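Ketoacyl_synth_N domain-containing protein (Photorhabdus luminescens subsp. laumondii, PDB 6SMO) probably acts as the chain-length factor that partners a ketosynthase in a minimal type II polyketide synthase making an octaketide. Local coordinates at residues 99-103 with 155-161; 160-166 with 362-366; 67-73 with 185-189; 280-286 with 355-359; 217-223 with 310-316. Residue numbers count along the deposited sequence, not the author numbering.

Contact 1: residues 99-103 with 155-161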
# COMPACT_ATOMS: atom_id res chain seq x y z
N TYR C 99 -4.63 6.55 7.72
CA TYR C 99 -3.91 5.26 7.94
C TYR C 99 -4.91 4.10 7.89
O TYR C 99 -5.90 4.13 8.64
CB TYR C 99 -3.12 5.30 9.25
CG TYR C 99 -1.69 5.76 9.08
CD1 TYR C 99 -1.40 7.09 8.78
CD2 TYR C 99 -0.63 4.88 9.18
CE1 TYR C 99 -0.10 7.52 8.61
CE2 TYR C 99 0.68 5.29 9.01
CZ TYR C 99 0.95 6.62 8.73
OH TYR C 99 2.23 7.04 8.56
N VAL C 100 -4.66 3.14 7.00
CA VAL C 100 -5.60 2.00 6.77
C VAL C 100 -4.88 0.66 6.92
O VAL C 100 -3.68 0.60 6.67
CB VAL C 100 -6.24 2.11 5.37
CG1 VAL C 100 -7.41 1.17 5.16
CG2 VAL C 100 -6.65 3.53 5.04
N GLY C 101 -5.61 -0.35 7.38
CA GLY C 101 -5.19 -1.76 7.48
C GLY C 101 -6.12 -2.65 6.68
O GLY C 101 -7.33 -2.66 6.99
N ASN C 102 -5.60 -3.36 5.67
CA ASN C 102 -6.39 -4.26 4.79
C ASN C 102 -5.47 -5.34 4.21
O ASN C 102 -4.42 -4.97 3.65
CB ASN C 102 -7.09 -3.48 3.67
CG ASN C 102 -7.91 -4.37 2.77
OD1 ASN C 102 -7.59 -4.53 1.59
ND2 ASN C 102 -8.96 -4.97 3.31
N CYS C 103 -5.87 -6.61 4.33
CA CYS C 103 -5.06 -7.81 4.00
C CYS C 103 -5.52 -8.44 2.68
O CYS C 103 -4.65 -8.70 1.83
CB CYS C 103 -5.13 -8.83 5.13
SG CYS C 103 -4.58 -8.18 6.73
N PHE C 155 -1.34 -0.71 5.36
CA PHE C 155 -0.55 -1.89 5.78
C PHE C 155 -1.36 -3.13 5.42
O PHE C 155 -2.57 -3.09 5.57
CB PHE C 155 -0.33 -1.87 7.29
CG PHE C 155 0.57 -0.77 7.77
CD1 PHE C 155 0.08 0.50 7.99
CD2 PHE C 155 1.91 -1.00 8.01
CE1 PHE C 155 0.91 1.52 8.44
CE2 PHE C 155 2.74 0.01 8.46
CZ PHE C 155 2.23 1.27 8.68
N SER C 156 -0.69 -4.17 4.94
CA SER C 156 -1.38 -5.44 4.58
C SER C 156 -0.73 -6.59 5.35
O SER C 156 -0.91 -7.73 4.95
CB SER C 156 -1.33 -5.67 3.10
OG SER C 156 -2.00 -4.64 2.41
N THR C 157 -0.01 -6.27 6.42
CA THR C 157 0.65 -7.29 7.28
C THR C 157 -0.43 -8.20 7.87
O THR C 157 -1.32 -7.67 8.57
CB THR C 157 1.50 -6.65 8.38
OG1 THR C 157 2.19 -5.52 7.83
CG2 THR C 157 2.50 -7.61 8.99
N SER C 158 -0.36 -9.50 7.60
CA SER C 158 -1.38 -10.52 8.00
C SER C 158 -1.77 -10.32 9.46
O SER C 158 -0.87 -10.30 10.32
CB SER C 158 -0.88 -11.92 7.74
OG SER C 158 -1.00 -12.25 6.37
N ASP C 159 -3.08 -10.12 9.71
CA ASP C 159 -3.73 -10.11 11.05
C ASP C 159 -3.52 -8.75 11.74
O ASP C 159 -4.53 -8.18 12.21
CB ASP C 159 -3.25 -11.28 11.92
CG ASP C 159 -3.51 -12.64 11.28
OD1 ASP C 159 -4.67 -12.90 10.90
OD2 ASP C 159 -2.55 -13.43 11.15
N VAL C 160 -2.28 -8.24 11.79
CA VAL C 160 -1.90 -7.04 12.60
C VAL C 160 -1.73 -5.80 11.71
O VAL C 160 -0.99 -4.89 12.11
CB VAL C 160 -0.63 -7.31 13.44
CG1 VAL C 160 -0.85 -8.41 14.46
CG2 VAL C 160 0.59 -7.62 12.57
N ALA C 161 -2.42 -5.74 10.56
CA ALA C 161 -2.36 -4.61 9.60
C ALA C 161 -2.94 -3.35 10.25
O ALA C 161 -2.25 -2.31 10.27
CB ALA C 161 -3.09 -4.96 8.33

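Contact 2: residues 160-166 with 362-366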
# COMPACT_ATOMS: atom_id res chain seq x y z
N VAL C 160 -2.28 -8.24 11.79
CA VAL C 160 -1.90 -7.04 12.60
C VAL C 160 -1.73 -5.80 11.71
O VAL C 160 -0.99 -4.89 12.11
CB VAL C 160 -0.63 -7.31 13.44
CG1 VAL C 160 -0.85 -8.41 14.46
CG2 VAL C 160 0.59 -7.62 12.57
N ALA C 161 -2.42 -5.74 10.56
CA ALA C 161 -2.36 -4.61 9.60
C ALA C 161 -2.94 -3.35 10.25
O ALA C 161 -2.25 -2.31 10.27
CB ALA C 161 -3.09 -4.96 8.33
N GLY C 162 -4.18 -3.44 10.75
CA GLY C 162 -4.91 -2.32 11.38
C GLY C 162 -4.30 -1.92 12.71
O GLY C 162 -4.39 -0.73 13.06
N MET C 163 -3.70 -2.87 13.43
CA MET C 163 -3.05 -2.65 14.75
C MET C 163 -1.82 -1.75 14.56
O MET C 163 -1.58 -0.89 15.43
CB MET C 163 -2.62 -3.98 15.39
CG MET C 163 -2.57 -3.93 16.90
SD MET C 163 -4.22 -3.97 17.65
CE MET C 163 -3.79 -3.90 19.39
N GLN C 164 -1.08 -1.95 13.46
CA GLN C 164 0.09 -1.12 13.08
C GLN C 164 -0.39 0.25 12.58
O GLN C 164 0.28 1.26 12.89
CB GLN C 164 0.93 -1.83 12.01
CG GLN C 164 1.74 -3.00 12.56
CD GLN C 164 2.56 -3.71 11.51
OE1 GLN C 164 2.26 -3.65 10.32
NE2 GLN C 164 3.60 -4.40 11.95
N ALA C 165 -1.51 0.28 11.84
CA ALA C 165 -2.10 1.50 11.23
C ALA C 165 -2.36 2.56 12.30
O ALA C 165 -2.01 3.73 12.05
CB ALA C 165 -3.37 1.14 10.49
N ILE C 166 -2.94 2.18 13.45
CA ILE C 166 -3.27 3.10 14.58
C ILE C 166 -1.96 3.57 15.23
O ILE C 166 -1.84 4.78 15.51
CB ILE C 166 -4.20 2.43 15.61
CG1 ILE C 166 -5.50 1.92 14.98
CG2 ILE C 166 -4.49 3.37 16.77
CD1 ILE C 166 -6.22 0.88 15.81
N HIS C 362 3.96 -12.30 14.69
CA HIS C 362 4.00 -10.87 15.12
C HIS C 362 3.63 -10.77 16.60
O HIS C 362 3.09 -11.75 17.14
CB HIS C 362 3.06 -10.01 14.26
CG HIS C 362 3.62 -9.62 12.93
ND1 HIS C 362 3.54 -10.44 11.83
CD2 HIS C 362 4.27 -8.51 12.53
CE1 HIS C 362 4.12 -9.86 10.80
NE2 HIS C 362 4.58 -8.67 11.21
N VAL C 363 3.93 -9.64 17.23
CA VAL C 363 3.44 -9.25 18.59
C VAL C 363 3.16 -7.75 18.58
O VAL C 363 4.13 -6.97 18.62
CB VAL C 363 4.43 -9.63 19.71
CG1 VAL C 363 3.98 -9.10 21.06
CG2 VAL C 363 4.66 -11.13 19.78
N CYS C 364 1.88 -7.37 18.50
CA CYS C 364 1.40 -5.96 18.46
C CYS C 364 0.46 -5.70 19.63
O CYS C 364 -0.33 -6.60 19.96
CB CYS C 364 0.71 -5.67 17.13
SG CYS C 364 1.79 -5.87 15.70
N ALA C 365 0.55 -4.51 20.24
CA ALA C 365 -0.30 -4.09 21.38
C ALA C 365 -0.43 -2.56 21.41
O ALA C 365 0.56 -1.87 21.09
CB ALA C 365 0.26 -4.62 22.67
N LEU C 366 -1.62 -2.08 21.78
CA LEU C 366 -1.95 -0.63 21.95
C LEU C 366 -2.40 -0.39 23.39
O LEU C 366 -3.04 -1.29 23.97
CB LEU C 366 -3.05 -0.25 20.96
CG LEU C 366 -2.61 -0.09 19.50
CD1 LEU C 366 -3.79 -0.18 18.56
CD2 LEU C 366 -1.87 1.22 19.31

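Contact 3: residues 67-73 with 185-189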
# COMPACT_ATOMS: atom_id res chain seq x y z
N ASP C 67 -14.83 -1.37 -4.50
CA ASP C 67 -15.16 -2.66 -3.84
C ASP C 67 -15.83 -2.37 -2.49
O ASP C 67 -15.72 -1.23 -2.02
CB ASP C 67 -13.92 -3.53 -3.68
CG ASP C 67 -14.22 -4.96 -3.26
OD1 ASP C 67 -14.46 -5.79 -4.16
OD2 ASP C 67 -14.22 -5.23 -2.04
N GLU C 68 -16.48 -3.38 -1.90
CA GLU C 68 -17.29 -3.26 -0.65
C GLU C 68 -16.39 -2.93 0.55
O GLU C 68 -16.91 -2.31 1.50
CB GLU C 68 -18.07 -4.55 -0.40
CG GLU C 68 -19.23 -4.75 -1.37
CD GLU C 68 -20.31 -3.68 -1.30
OE1 GLU C 68 -20.71 -3.31 -0.18
OE2 GLU C 68 -20.74 -3.21 -2.38
N PHE C 69 -15.11 -3.30 0.53
CA PHE C 69 -14.15 -3.04 1.64
C PHE C 69 -13.88 -1.53 1.74
O PHE C 69 -13.72 -1.03 2.86
CB PHE C 69 -12.86 -3.87 1.48
CG PHE C 69 -11.73 -3.19 0.75
CD1 PHE C 69 -11.64 -3.27 -0.63
CD2 PHE C 69 -10.75 -2.49 1.44
CE1 PHE C 69 -10.59 -2.66 -1.31
CE2 PHE C 69 -9.71 -1.88 0.76
CZ PHE C 69 -9.63 -1.97 -0.61
N SER C 70 -13.85 -0.84 0.59
CA SER C 70 -13.73 0.64 0.50
C SER C 70 -15.05 1.30 0.95
O SER C 70 -14.98 2.37 1.58
CB SER C 70 -13.33 1.08 -0.88
OG SER C 70 -11.98 0.74 -1.15
N VAL C 71 -16.19 0.68 0.62
CA VAL C 71 -17.55 1.14 1.03
C VAL C 71 -17.65 1.11 2.56
O VAL C 71 -18.07 2.12 3.14
CB VAL C 71 -18.67 0.30 0.37
CG1 VAL C 71 -20.04 0.59 0.96
CG2 VAL C 71 -18.69 0.50 -1.14
N TYR C 72 -17.25 -0.01 3.18
CA TYR C 72 -17.26 -0.23 4.65
C TYR C 72 -16.34 0.80 5.33
O TYR C 72 -16.67 1.26 6.44
CB TYR C 72 -16.81 -1.64 5.02
CG TYR C 72 -17.67 -2.77 4.50
CD1 TYR C 72 -19.04 -2.63 4.32
CD2 TYR C 72 -17.11 -4.01 4.22
CE1 TYR C 72 -19.82 -3.67 3.84
CE2 TYR C 72 -17.88 -5.06 3.75
CZ TYR C 72 -19.24 -4.90 3.56
OH TYR C 72 -20.00 -5.93 3.10
N GLY C 73 -15.22 1.13 4.69
CA GLY C 73 -14.21 2.07 5.21
C GLY C 73 -14.75 3.49 5.29
O GLY C 73 -14.53 4.14 6.34
N ALA C 185 -9.16 0.21 9.96
CA ALA C 185 -9.08 -0.98 9.08
C ALA C 185 -10.46 -1.31 8.51
O ALA C 185 -11.47 -0.80 9.04
CB ALA C 185 -8.50 -2.13 9.86
N SER C 186 -10.49 -2.15 7.47
CA SER C 186 -11.72 -2.64 6.80
C SER C 186 -11.42 -3.96 6.07
O SER C 186 -10.29 -4.11 5.58
CB SER C 186 -12.27 -1.60 5.86
OG SER C 186 -13.48 -2.06 5.26
N GLU C 187 -12.44 -4.82 5.96
CA GLU C 187 -12.31 -6.12 5.27
C GLU C 187 -13.67 -6.55 4.69
O GLU C 187 -14.69 -6.32 5.33
CB GLU C 187 -11.91 -7.22 6.26
CG GLU C 187 -10.48 -7.14 6.75
CD GLU C 187 -9.39 -7.48 5.75
OE1 GLU C 187 -8.23 -7.27 6.06
OE2 GLU C 187 -9.72 -7.95 4.66
N HIS C 188 -13.63 -7.14 3.50
CA HIS C 188 -14.78 -7.80 2.82
C HIS C 188 -14.39 -9.24 2.48
O HIS C 188 -13.49 -9.42 1.64
CB HIS C 188 -15.20 -7.00 1.57
CG HIS C 188 -16.36 -7.60 0.85
ND1 HIS C 188 -17.67 -7.41 1.26
CD2 HIS C 188 -16.42 -8.39 -0.25
CE1 HIS C 188 -18.48 -8.05 0.44
NE2 HIS C 188 -17.74 -8.66 -0.49
N LEU C 189 -15.04 -10.22 3.12
CA LEU C 189 -14.67 -11.66 3.05
C LEU C 189 -15.80 -12.48 2.39
O LEU C 189 -15.68 -13.72 2.37
CB LEU C 189 -14.41 -12.17 4.47
CG LEU C 189 -13.43 -11.35 5.31
CD1 LEU C 189 -13.38 -11.87 6.74
CD2 LEU C 189 -12.04 -11.35 4.69

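Contact 4: residues 280-286 with 355-359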
# COMPACT_ATOMS: atom_id res chain seq x y z
N ASP C 280 -5.93 -11.40 22.17
CA ASP C 280 -6.08 -11.76 20.73
C ASP C 280 -7.26 -12.72 20.58
O ASP C 280 -8.17 -12.42 19.78
CB ASP C 280 -4.78 -12.36 20.18
CG ASP C 280 -4.81 -12.69 18.70
OD1 ASP C 280 -5.31 -11.86 17.92
OD2 ASP C 280 -4.34 -13.79 18.33
N GLY C 281 -7.24 -13.83 21.32
CA GLY C 281 -8.36 -14.79 21.44
C GLY C 281 -8.49 -15.71 20.24
O GLY C 281 -9.57 -16.32 20.09
N ILE C 282 -7.44 -15.83 19.42
CA ILE C 282 -7.39 -16.73 18.23
C ILE C 282 -6.87 -18.10 18.68
O ILE C 282 -7.52 -19.11 18.36
CB ILE C 282 -6.52 -16.13 17.11
CG1 ILE C 282 -7.03 -14.76 16.64
CG2 ILE C 282 -6.39 -17.10 15.94
CD1 ILE C 282 -8.39 -14.79 15.97
N TYR C 283 -5.73 -18.12 19.38
CA TYR C 283 -4.95 -19.35 19.71
C TYR C 283 -5.17 -19.74 21.18
O TYR C 283 -5.45 -18.85 22.02
CB TYR C 283 -3.47 -19.12 19.38
CG TYR C 283 -3.22 -18.74 17.95
CD1 TYR C 283 -3.11 -19.70 16.96
CD2 TYR C 283 -3.11 -17.41 17.57
CE1 TYR C 283 -2.89 -19.36 15.63
CE2 TYR C 283 -2.89 -17.05 16.25
CZ TYR C 283 -2.78 -18.02 15.28
OH TYR C 283 -2.57 -17.68 13.97
N ASP C 284 -5.02 -21.04 21.47
CA ASP C 284 -5.35 -21.68 22.77
C ASP C 284 -4.33 -21.28 23.85
O ASP C 284 -4.76 -21.00 24.98
CB ASP C 284 -5.39 -23.20 22.64
CG ASP C 284 -6.47 -23.72 21.70
OD1 ASP C 284 -6.98 -22.93 20.89
OD2 ASP C 284 -6.79 -24.93 21.79
N ASP C 285 -3.04 -21.25 23.49
CA ASP C 285 -1.91 -21.17 24.46
C ASP C 285 -1.69 -19.74 24.95
O ASP C 285 -0.88 -19.57 25.89
CB ASP C 285 -0.63 -21.73 23.83
CG ASP C 285 -0.70 -23.20 23.46
OD1 ASP C 285 -1.43 -23.94 24.15
OD2 ASP C 285 -0.03 -23.59 22.49
N GLU C 286 -2.37 -18.74 24.37
CA GLU C 286 -2.18 -17.30 24.66
C GLU C 286 -2.27 -17.04 26.17
O GLU C 286 -1.33 -16.41 26.71
CB GLU C 286 -3.23 -16.45 23.94
CG GLU C 286 -3.14 -14.97 24.25
CD GLU C 286 -4.02 -14.07 23.40
OE1 GLU C 286 -5.01 -14.58 22.83
OE2 GLU C 286 -3.71 -12.87 23.30
N GLN C 355 -4.04 -6.52 22.91
CA GLN C 355 -2.95 -7.30 22.27
C GLN C 355 -3.52 -8.08 21.07
O GLN C 355 -4.66 -8.59 21.18
CB GLN C 355 -2.31 -8.27 23.26
CG GLN C 355 -0.98 -8.84 22.78
CD GLN C 355 -0.38 -9.82 23.75
OE1 GLN C 355 0.75 -9.64 24.22
NE2 GLN C 355 -1.12 -10.87 24.07
N ARG C 356 -2.75 -8.14 19.98
CA ARG C 356 -3.01 -8.99 18.79
C ARG C 356 -1.68 -9.55 18.29
O ARG C 356 -0.64 -8.91 18.53
CB ARG C 356 -3.71 -8.20 17.69
CG ARG C 356 -5.23 -8.22 17.77
CD ARG C 356 -5.85 -8.59 16.44
NE ARG C 356 -5.59 -9.99 16.10
CZ ARG C 356 -5.82 -10.55 14.91
NH1 ARG C 356 -5.53 -11.83 14.73
NH2 ARG C 356 -6.31 -9.84 13.91
N PHE C 357 -1.71 -10.71 17.63
CA PHE C 357 -0.53 -11.31 16.96
C PHE C 357 -0.97 -12.20 15.79
O PHE C 357 -2.13 -12.66 15.78
CB PHE C 357 0.36 -12.06 17.96
CG PHE C 357 -0.33 -12.87 19.02
CD1 PHE C 357 -0.80 -14.15 18.75
CD2 PHE C 357 -0.47 -12.38 20.31
CE1 PHE C 357 -1.42 -14.90 19.74
CE2 PHE C 357 -1.09 -13.14 21.30
CZ PHE C 357 -1.56 -14.40 21.01
N SER C 358 -0.06 -12.40 14.84
CA SER C 358 -0.30 -13.07 13.53
C SER C 358 0.09 -14.55 13.61
O SER C 358 0.63 -14.97 14.65
CB SER C 358 0.46 -12.36 12.44
OG SER C 358 1.85 -12.60 12.56
N ASN C 359 -0.15 -15.28 12.52
CA ASN C 359 0.20 -16.72 12.36
C ASN C 359 1.72 -16.86 12.22
O ASN C 359 2.28 -17.80 12.81
CB ASN C 359 -0.52 -17.34 11.16
CG ASN C 359 -0.43 -18.85 11.12
OD1 ASN C 359 -1.12 -19.53 11.88
ND2 ASN C 359 0.41 -19.37 10.25

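Contact 5: residues 217-223 with 310-316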
# COMPACT_ATOMS: atom_id res chain seq x y z
N ASP C 217 -15.83 -18.31 14.17
CA ASP C 217 -16.34 -17.87 12.85
C ASP C 217 -15.50 -16.68 12.36
O ASP C 217 -14.52 -16.33 13.05
CB ASP C 217 -17.83 -17.51 12.93
CG ASP C 217 -18.71 -18.67 13.36
OD1 ASP C 217 -18.53 -19.78 12.83
OD2 ASP C 217 -19.58 -18.45 14.23
N PHE C 218 -15.86 -16.10 11.21
CA PHE C 218 -15.28 -14.85 10.65
C PHE C 218 -16.40 -13.82 10.46
O PHE C 218 -17.56 -14.22 10.26
CB PHE C 218 -14.57 -15.12 9.32
CG PHE C 218 -13.51 -16.19 9.38
CD1 PHE C 218 -12.19 -15.86 9.66
CD2 PHE C 218 -13.82 -17.52 9.14
CE1 PHE C 218 -11.21 -16.84 9.71
CE2 PHE C 218 -12.84 -18.50 9.18
CZ PHE C 218 -11.54 -18.16 9.47
N SER C 219 -16.05 -12.54 10.53
CA SER C 219 -17.02 -11.44 10.32
C SER C 219 -16.35 -10.33 9.52
O SER C 219 -15.19 -10.02 9.78
CB SER C 219 -17.51 -10.90 11.62
OG SER C 219 -18.13 -11.91 12.39
N GLU C 220 -17.08 -9.74 8.57
CA GLU C 220 -16.54 -8.62 7.77
C GLU C 220 -17.03 -7.30 8.36
O GLU C 220 -17.82 -7.31 9.29
CB GLU C 220 -16.99 -8.75 6.31
CG GLU C 220 -18.49 -8.68 6.14
CD GLU C 220 -18.93 -8.84 4.69
OE1 GLU C 220 -20.06 -8.45 4.36
OE2 GLU C 220 -18.15 -9.37 3.91
N GLY C 221 -16.53 -6.19 7.83
CA GLY C 221 -16.93 -4.85 8.28
C GLY C 221 -15.75 -3.89 8.32
O GLY C 221 -14.79 -4.10 7.54
N ALA C 222 -15.80 -2.88 9.19
CA ALA C 222 -14.78 -1.82 9.32
C ALA C 222 -14.85 -1.18 10.71
O ALA C 222 -15.92 -1.24 11.35
CB ALA C 222 -14.98 -0.79 8.23
N ALA C 223 -13.73 -0.60 11.14
CA ALA C 223 -13.57 0.13 12.42
C ALA C 223 -12.50 1.21 12.23
O ALA C 223 -11.41 0.88 11.74
CB ALA C 223 -13.19 -0.84 13.52
N LEU C 310 -16.94 -11.27 18.66
CA LEU C 310 -16.61 -10.41 17.49
C LEU C 310 -16.09 -11.21 16.30
O LEU C 310 -16.10 -10.65 15.21
CB LEU C 310 -15.59 -9.36 17.94
CG LEU C 310 -16.10 -8.31 18.92
CD1 LEU C 310 -14.98 -7.39 19.35
CD2 LEU C 310 -17.23 -7.51 18.31
N ASP C 311 -15.49 -12.39 16.51
CA ASP C 311 -14.95 -13.31 15.46
C ASP C 311 -13.60 -12.82 14.90
O ASP C 311 -13.12 -11.77 15.28
CB ASP C 311 -15.96 -13.73 14.39
CG ASP C 311 -17.36 -14.02 14.90
OD1 ASP C 311 -17.51 -14.95 15.70
OD2 ASP C 311 -18.27 -13.30 14.51
N ASN C 312 -13.05 -13.57 13.94
CA ASN C 312 -11.76 -13.15 13.35
C ASN C 312 -12.08 -12.21 12.19
O ASN C 312 -12.76 -12.64 11.26
CB ASN C 312 -10.95 -14.37 12.90
CG ASN C 312 -9.53 -14.03 12.52
OD1 ASN C 312 -9.05 -12.95 12.83
ND2 ASN C 312 -8.86 -14.94 11.86
N GLN C 313 -11.62 -10.97 12.27
CA GLN C 313 -11.87 -9.98 11.19
C GLN C 313 -10.55 -9.58 10.53
O GLN C 313 -10.57 -8.64 9.74
CB GLN C 313 -12.56 -8.75 11.77
CG GLN C 313 -13.75 -9.08 12.66
CD GLN C 313 -14.41 -7.83 13.17
OE1 GLN C 313 -14.33 -7.49 14.34
NE2 GLN C 313 -15.07 -7.12 12.27
N PHE C 314 -9.46 -10.28 10.86
CA PHE C 314 -8.11 -9.96 10.32
C PHE C 314 -7.71 -8.55 10.75
O PHE C 314 -7.62 -8.31 11.95
CB PHE C 314 -7.98 -10.30 8.84
CG PHE C 314 -8.30 -11.74 8.55
CD1 PHE C 314 -7.33 -12.71 8.68
CD2 PHE C 314 -9.59 -12.12 8.22
CE1 PHE C 314 -7.64 -14.04 8.45
CE2 PHE C 314 -9.89 -13.44 7.99
CZ PHE C 314 -8.91 -14.40 8.10
N SER C 315 -7.50 -7.65 9.79
CA SER C 315 -7.03 -6.27 10.08
C SER C 315 -8.02 -5.51 10.98
O SER C 315 -7.56 -4.66 11.73
CB SER C 315 -6.70 -5.52 8.82
OG SER C 315 -7.85 -5.26 8.05
N VAL C 316 -9.32 -5.73 10.81
CA VAL C 316 -10.33 -5.05 11.67
C VAL C 316 -10.17 -5.51 13.12
O VAL C 316 -10.42 -4.71 14.02
CB VAL C 316 -11.76 -5.23 11.12
CG1 VAL C 316 -12.76 -4.35 11.86
CG2 VAL C 316 -11.82 -4.95 9.64

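Contact 1: residues 99-103 with 155-161
Gly-101 and Phe-155 form a parallel beta bridge, their CA atoms 4.9 Å apart. Phe-155 N donates to Val-100 O (3.0 Å), and Asn-102 N donates to Phe-155 O (3.0 Å). The second segment then leaves the sheet and curls back, so that Ala-161, at the start of a helix, sits over Gly-101. A side chain at position 101 would collide with Ala-161 C, and the glycine lets the turn close down on the strand. Beyond the bridge, Ser-156 OG donates to Asn-102 O (2.7 Å) and also bonds Ser-188 of the PKS_KS chain. Cys-103 fills the mouth of the turn, its SG 3.9 Å from Ala-161 CB and 3.8 Å from Thr-157 O. At the other end, the rings of Tyr-99 and Phe-155 meet at their edges (CD2 to CE1, 3.8 Å). In ketosynthases a turn of this kind between strand and helix carries the catalytic cysteine; by sequence, Asp-159 probably occupies that position here, with positive phi. Strand 96-101 also pairs with strand 180-187 through backbone bonding of Gly-101 with Ser-186, and Asn-102 ND2 bonds Ser-186 O, while Tyr-99 packs on helix 161-175 and residues 155-158 reach the PKS_KS chain.

Contact 2: residues 160-166 with 362-366
Val-160, at the N-cap position of helix 161-175, opens the contact. Its CG2 lies over one face of the His-362 ring, 4.0 Å from the ring centroid, in a CH-pi contact, and its CB is 3.6 Å from Cys-364 SG. One turn on, Met-163 reaches across to the strand: its CG is 3.7 Å from Cys-364 CB, and its CE sits 3.8 Å from Leu-366 CD1. Gln-164 starts out away from the strand, yet its extended side chain passes near Cys-364, with CG 4.3 Å from SG. Ile-166 completes the row, its CD1 3.8 Å from Leu-366 CD1. Residues 160, 163 and 166 thus lie along one side of the helix and meet His-362, Cys-364 and Leu-366, every second residue of the strand. The two short axes approach to 8.5 Å at 47°. This is helix-on-sheet packing within the layered thiolase fold, where the helix that follows the turn corresponding to the nucleophile elbow of ketosynthases is buried in the core; Ile-166 also touches Val-319 of helix 319-329. No hydrogen bond links the two segments. Cohesion comes from apolar and sulphur-bearing side chains, whereas Gln-164 NE2 and His-362 NE2 both bond Val-184 O of the PKS_KS chain and Gln-164 OE1 bonds Thr-157, so the apolar core gives way to a polar subunit interface.

Contact 3: residues 67-73 with 185-189
The shortest polar link between helix 68-84 and the end of strand 180-187 runs from Ser-186 OG to Phe-69 O (2.6 Å). That carbonyl also accepts the helical bond from Gly-73 N (3.2 Å), so the serine is its second donor; Ser-186 OG is also weakly bonded to Gly-221 O. Nearby, His-188 ND1 donates weakly to Tyr-72 OH (3.3 Å), and the tyrosine hydroxyl is further tied, weakly, to Glu-220 OE1. Asp-67 caps the helix, its OD2 accepting weakly from Phe-69 N (3.3 Å), while its OD1 is bonded to His-109 N. Glu-68 pairs with Arg-63 in a salt bridge, and its CB lies over the face of the His-188 ring, 3.6 Å from the centroid. Glu-187 points the other way and bonds Ser-315 OG and Cys-103 N. The axes of segments 68-73 and 185-187 approach to 7.0 Å, with 142° between their directions. The side chain of Phe-69 is about 9 Å from the bound hexaketide, so the contact lies near the polyketide pocket without lining it. One short and one weak hydrogen bond, with CH-pi and van der Waals contact, join helix and strand; most other polar groups find partners elsewhere.

Contact 4: residues 280-286 with 355-359
A salt bridge joins Asp-280 to Arg-356, with Arg-356 NE donating to Asp-280 OD1 (2.6 Å) and Arg-356 NH1 adding a weak bond to the same oxygen (3.2 Å). Glu-286 holds the loop in shape from within: its OE2 accepts from Asp-280 N (2.9 Å) and its OE1 from Gly-281 N (2.8 Å), drawing the beginning of the segment back to the first turn of helix 286-296. Gly-281, with positive phi, takes a backbone conformation that is easy for glycine. Gln-355 NE2 donates weakly to Glu-286 OE2 (3.4 Å), and at the far end Tyr-283 OH donates to Asn-359 OD1 (3.1 Å). The loop follows strand 275-278, which lies parallel to strand 351-356 in the sheet; the contact therefore joins two loops at the C-terminal ends of neighbouring parallel strands, in the C-terminal half of the thiolase-like fold. Phe-357 is the apolar centre. Asp-280 CB sits over one face of its ring, 4.0 Å from the centroid in a CH-pi contact, Tyr-283 CD2 approaches the ring edge at CE1 of Phe-357 (3.7 Å), and Phe-210 stacks on the same ring. Further out, Ile-282 CG1 lies 3.8 Å from Arg-356 NH1, against the guanidinium group that Asp-280 holds.

Contact 5: residues 217-223 with 310-316
Leu-310 ends a short helix, and its carbonyl accepts a bond from His-14 NE2. Asp-311 then leaves helical geometry with positive phi and turns its carboxylate to the strand: OD2 comes within 2.5 Å of Ser-219 OG and also forms a salt bridge with Arg-47. Asn-312 makes the single beta bridge to Phe-218, its N donating to Asp-217 O (3.3 Å) and its O accepting weakly from Ser-219 N (3.4 Å). The ring of Phe-314 meets that of Phe-218 rim to rim (CZ to CE1, 3.7 Å), the planes almost parallel but displaced too far to stack. Ser-315 is out of reach of this strand; its OG bonds Gly-101 O and Glu-187 OE1. Val-316 closes the contact, with CG1 3.9 Å from Ala-223 CB. Residues 312-316 probably correspond to the start of the Asn-x-Phe-Gly-Phe-Gly-Gly loop that lies beside the active site in ketosynthases. The loop runs alongside the start of strand 218-229, in the same direction, and that strand pairs with strands 5-13 and 180-187. Helix 192-204 supports both phenylalanines, Phe-314 also packs on Tyr-162 of the PKS_KS chain, and helix 319-329 lies against Ala-223.

Overall arrangement
From the N terminus, the first loop is closed by contact 3, which brings residues 67-73 to residues 185-189. Contact 1 lies wholly within that span, joining strand 96-101 to the turn before helix 161-175. Contact 2 starts from the same turn, sharing Val-160 and Ala-161 with contact 1, and crosses contact 3 as it spans to strand 362-369 near the C terminus. Its long loop encloses contacts 5 and 4, which cross each other: 217-223 pairs with 310-316, and 280-286 with 355-359. Ser-315 links the loop of contact 5 to strands 96-101 and 180-187, while Cys-364 and Arg-356 pair across neighbouring strands of the same mixed sheet.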